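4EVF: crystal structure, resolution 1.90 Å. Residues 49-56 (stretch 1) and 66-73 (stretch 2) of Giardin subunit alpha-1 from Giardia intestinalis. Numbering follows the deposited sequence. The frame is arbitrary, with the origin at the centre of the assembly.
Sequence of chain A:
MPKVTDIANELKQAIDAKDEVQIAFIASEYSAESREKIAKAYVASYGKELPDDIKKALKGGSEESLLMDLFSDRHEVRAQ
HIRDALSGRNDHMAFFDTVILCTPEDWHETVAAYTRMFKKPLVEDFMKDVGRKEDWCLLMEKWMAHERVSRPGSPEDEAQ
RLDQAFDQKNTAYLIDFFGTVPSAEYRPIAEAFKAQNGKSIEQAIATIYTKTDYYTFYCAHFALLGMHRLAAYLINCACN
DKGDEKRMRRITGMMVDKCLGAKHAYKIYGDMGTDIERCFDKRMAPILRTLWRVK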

# COMPACT_ATOMS: atom_id res chain seq x y z
N GLU A 49 21.91 -3.30 -14.85
CA GLU A 49 20.91 -2.87 -13.89
C GLU A 49 20.45 -4.03 -12.99
O GLU A 49 20.17 -5.13 -13.48
N LEU A 50 20.36 -3.77 -11.68
CA LEU A 50 20.08 -4.81 -10.70
C LEU A 50 18.77 -5.57 -10.96
O LEU A 50 18.75 -6.80 -10.92
N PRO A 51 17.67 -4.85 -11.21
CA PRO A 51 16.43 -5.51 -11.62
C PRO A 51 16.58 -6.34 -12.91
O PRO A 51 15.96 -7.40 -13.01
N ASP A 52 17.38 -5.88 -13.87
CA ASP A 52 17.61 -6.64 -15.09
C ASP A 52 18.38 -7.93 -14.82
O ASP A 52 18.12 -8.96 -15.45
N ASP A 53 19.33 -7.89 -13.89
CA ASP A 53 20.10 -9.08 -13.56
C ASP A 53 19.21 -10.08 -12.81
O ASP A 53 19.21 -11.27 -13.11
N ILE A 54 18.45 -9.57 -11.86
CA ILE A 54 17.47 -10.38 -11.14
C ILE A 54 16.50 -11.09 -12.11
O ILE A 54 16.28 -12.30 -12.01
N LYS A 55 15.94 -10.33 -13.04
CA LYS A 55 15.01 -10.91 -14.01
C LYS A 55 15.66 -12.04 -14.79
O LYS A 55 15.04 -13.07 -15.05
N LYS A 56 16.92 -11.84 -15.18
CA LYS A 56 17.62 -12.85 -15.96
C LYS A 56 17.95 -14.09 -15.15
O LYS A 56 18.03 -15.18 -15.69
N LEU A 66 8.37 -9.13 -7.80
CA LEU A 66 8.51 -8.51 -6.49
C LEU A 66 9.97 -8.15 -6.17
O LEU A 66 10.26 -7.04 -5.71
N LEU A 67 10.87 -9.10 -6.41
CA LEU A 67 12.30 -8.88 -6.12
C LEU A 67 12.90 -7.76 -6.98
O LEU A 67 13.68 -6.93 -6.48
N MET A 68 12.52 -7.73 -8.25
CA MET A 68 12.84 -6.63 -9.17
C MET A 68 12.34 -5.30 -8.65
O MET A 68 13.08 -4.31 -8.64
N ASP A 69 11.07 -5.26 -8.24
CA ASP A 69 10.44 -4.04 -7.76
C ASP A 69 11.24 -3.43 -6.61
O ASP A 69 11.43 -2.21 -6.55
N LEU A 70 11.68 -4.28 -5.69
CA LEU A 70 12.42 -3.83 -4.50
C LEU A 70 13.72 -3.11 -4.85
O LEU A 70 14.25 -2.35 -4.03
N PHE A 71 14.23 -3.35 -6.06
CA PHE A 71 15.47 -2.69 -6.49
C PHE A 71 15.23 -1.76 -7.67
O PHE A 71 16.17 -1.30 -8.36
N SER A 72 13.95 -1.45 -7.88
CA SER A 72 13.53 -0.49 -8.88
C SER A 72 13.09 0.82 -8.23
O SER A 72 13.09 0.93 -7.00
N ASP A 73 12.72 1.80 -9.04
CA ASP A 73 12.19 3.06 -8.54
C ASP A 73 10.74 2.86 -8.13
O ASP A 73 9.89 2.52 -8.97

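The helix of residues 50-56 and the helix that contains Leu67 and Met68 run almost antiparallel, at 166° between their N-to-C directions, with axes that approach to 8.6 Å. The backbones come nearest where Pro51 faces Met68, their CA atoms 4.5 Å apart. No hydrogen bond crosses between the stretches, so the contact rests largely on apolar packing; the two stretches bury 393 Å² in all, both sides summed.

On the first helix Leu50, Pro51 and Ile54 all direct their CA-to-CB bonds toward the second stretch. Leu50 and Ile54, one helical turn apart, present neighbouring methyl groups, and the ring of Phe71 lies across them, with both on the same side of its plane. Phe71 points toward the first helix with chi1 at m and chi2 at -69°. Its CD1 meets CD2 of Leu50 at 3.4 Å, a tight contact, while its CD2 lies 3.9 Å from CD1 of Ile54. Both methyl groups approach the ring obliquely. Leu50 reaches it with a t, p rotamer; Ile54 does so with m, t, which extends CD1 toward the ring and leaves CG2 free to pack elsewhere.

That second branch of Ile54 settles against the preceding turn of the partner helix. Its CG2 lies 4.1 Å from CB of Leu67 and 4.0 Å from CG of Met68, a bump lodged between two neighbouring side chains, while CD1 also comes within 3.9 Å of the backbone O of Leu67. Leu67 and Met68 share the m, t setting of chi1 and chi2, and both leave their main chain sideways to the contact.

Met68 gives up more surface than any other residue here, 90 Å². Rotamer m, t, p carries it along the side of the first helix: CB is 4.3 Å from CB of Pro51, CG lies 3.7 Å from the backbone O of Pro51, and SD reaches to 3.7 Å from CB of Lys55. The sulfur thus rests on the base of a lysine whose remaining methylenes, all t, lead the amino group away from the contact.

Pro51 is a compact bump where the backbones are closest. With its ring in the C-gamma endo pucker, it places CD 3.6 Å from the backbone O of Phe71 and 4.4 Å from CB of the same residue, while CB packs 3.6 Å from OG of Ser72. The ring therefore spans from Met68 to Phe71 and Ser72.

The polar group beside this proline finds its partner within its own stretch. Ser72, with chi1 at m, donates from OG to the backbone O of Met68 at 2.7 Å, and its hydroxyl meets Pro51 only through van der Waals contact. Asp69 points away from the first helix, and both its carboxylate oxygens are hydrogen-bonded elsewhere in the structure.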

# COMPACT_ATOMS: atom_id res chain seq x y z
CB GLU A 49 19.73 -2.24 -14.61
CG GLU A 49 19.06 -1.15 -13.82
CD GLU A 49 19.41 0.24 -14.33
OE1 GLU A 49 20.53 0.41 -14.87
OE2 GLU A 49 18.56 1.14 -14.20
CB LEU A 50 20.12 -4.22 -9.28
CG LEU A 50 19.89 -5.07 -8.04
CD1 LEU A 50 20.66 -6.37 -8.07
CD2 LEU A 50 20.25 -4.24 -6.80
CB PRO A 51 15.45 -4.35 -11.84
CG PRO A 51 16.33 -3.09 -11.90
CD PRO A 51 17.48 -3.40 -11.00
CB ASP A 52 18.36 -5.80 -16.15
CG ASP A 52 17.50 -4.70 -16.75
OD1 ASP A 52 16.27 -4.70 -16.51
OD2 ASP A 52 18.04 -3.83 -17.47
CB ASP A 53 21.36 -8.72 -12.77
CG ASP A 53 22.59 -8.57 -13.65
OD1 ASP A 53 22.44 -8.66 -14.89
OD2 ASP A 53 23.70 -8.35 -13.12
CB ILE A 54 16.68 -9.53 -10.14
CG1 ILE A 54 17.63 -8.95 -9.10
CG2 ILE A 54 15.57 -10.34 -9.47
CD1 ILE A 54 16.98 -7.93 -8.21
CB LYS A 55 14.48 -9.84 -14.97
CG LYS A 55 13.59 -10.40 -16.06
CD LYS A 55 13.00 -9.29 -16.91
CE LYS A 55 11.97 -9.83 -17.91
NZ LYS A 55 11.27 -8.74 -18.65
CB LYS A 56 18.89 -12.27 -16.59
CG LYS A 56 18.64 -11.13 -17.58
CD LYS A 56 19.90 -10.78 -18.35
CE LYS A 56 19.86 -9.35 -18.90
NZ LYS A 56 19.08 -9.19 -20.15
CB LEU A 66 7.95 -9.43 -5.40
CG LEU A 66 8.24 -9.06 -3.94
CD1 LEU A 66 7.85 -7.62 -3.63
CD2 LEU A 66 7.53 -10.00 -2.95
CB LEU A 67 13.09 -10.19 -6.26
CG LEU A 67 12.66 -11.25 -5.23
CD1 LEU A 67 13.34 -12.60 -5.45
CD2 LEU A 67 12.89 -10.75 -3.81
CB MET A 68 12.22 -6.87 -10.55
CG MET A 68 12.76 -8.09 -11.28
SD MET A 68 11.87 -8.42 -12.81
CE MET A 68 12.20 -6.94 -13.77
CB ASP A 69 9.01 -4.33 -7.26
CG ASP A 69 8.04 -4.66 -8.39
OD1 ASP A 69 8.38 -4.45 -9.58
OD2 ASP A 69 6.91 -5.10 -8.09
CB LEU A 70 12.69 -5.00 -3.55
CG LEU A 70 11.41 -5.56 -2.91
CD1 LEU A 70 11.66 -6.95 -2.32
CD2 LEU A 70 10.85 -4.61 -1.86
CB PHE A 71 16.58 -3.72 -6.71
CG PHE A 71 17.06 -4.34 -5.42
CD1 PHE A 71 17.77 -3.57 -4.51
CD2 PHE A 71 16.74 -5.65 -5.09
CE1 PHE A 71 18.19 -4.12 -3.31
CE2 PHE A 71 17.16 -6.20 -3.90
CZ PHE A 71 17.88 -5.44 -3.01
CB SER A 72 12.39 -1.07 -9.72
OG SER A 72 12.86 -2.22 -10.40
CB ASP A 73 12.28 4.16 -9.60
CG ASP A 73 11.98 5.54 -9.02
OD1 ASP A 73 12.91 6.37 -8.88
OD2 ASP A 73 10.81 5.80 -8.70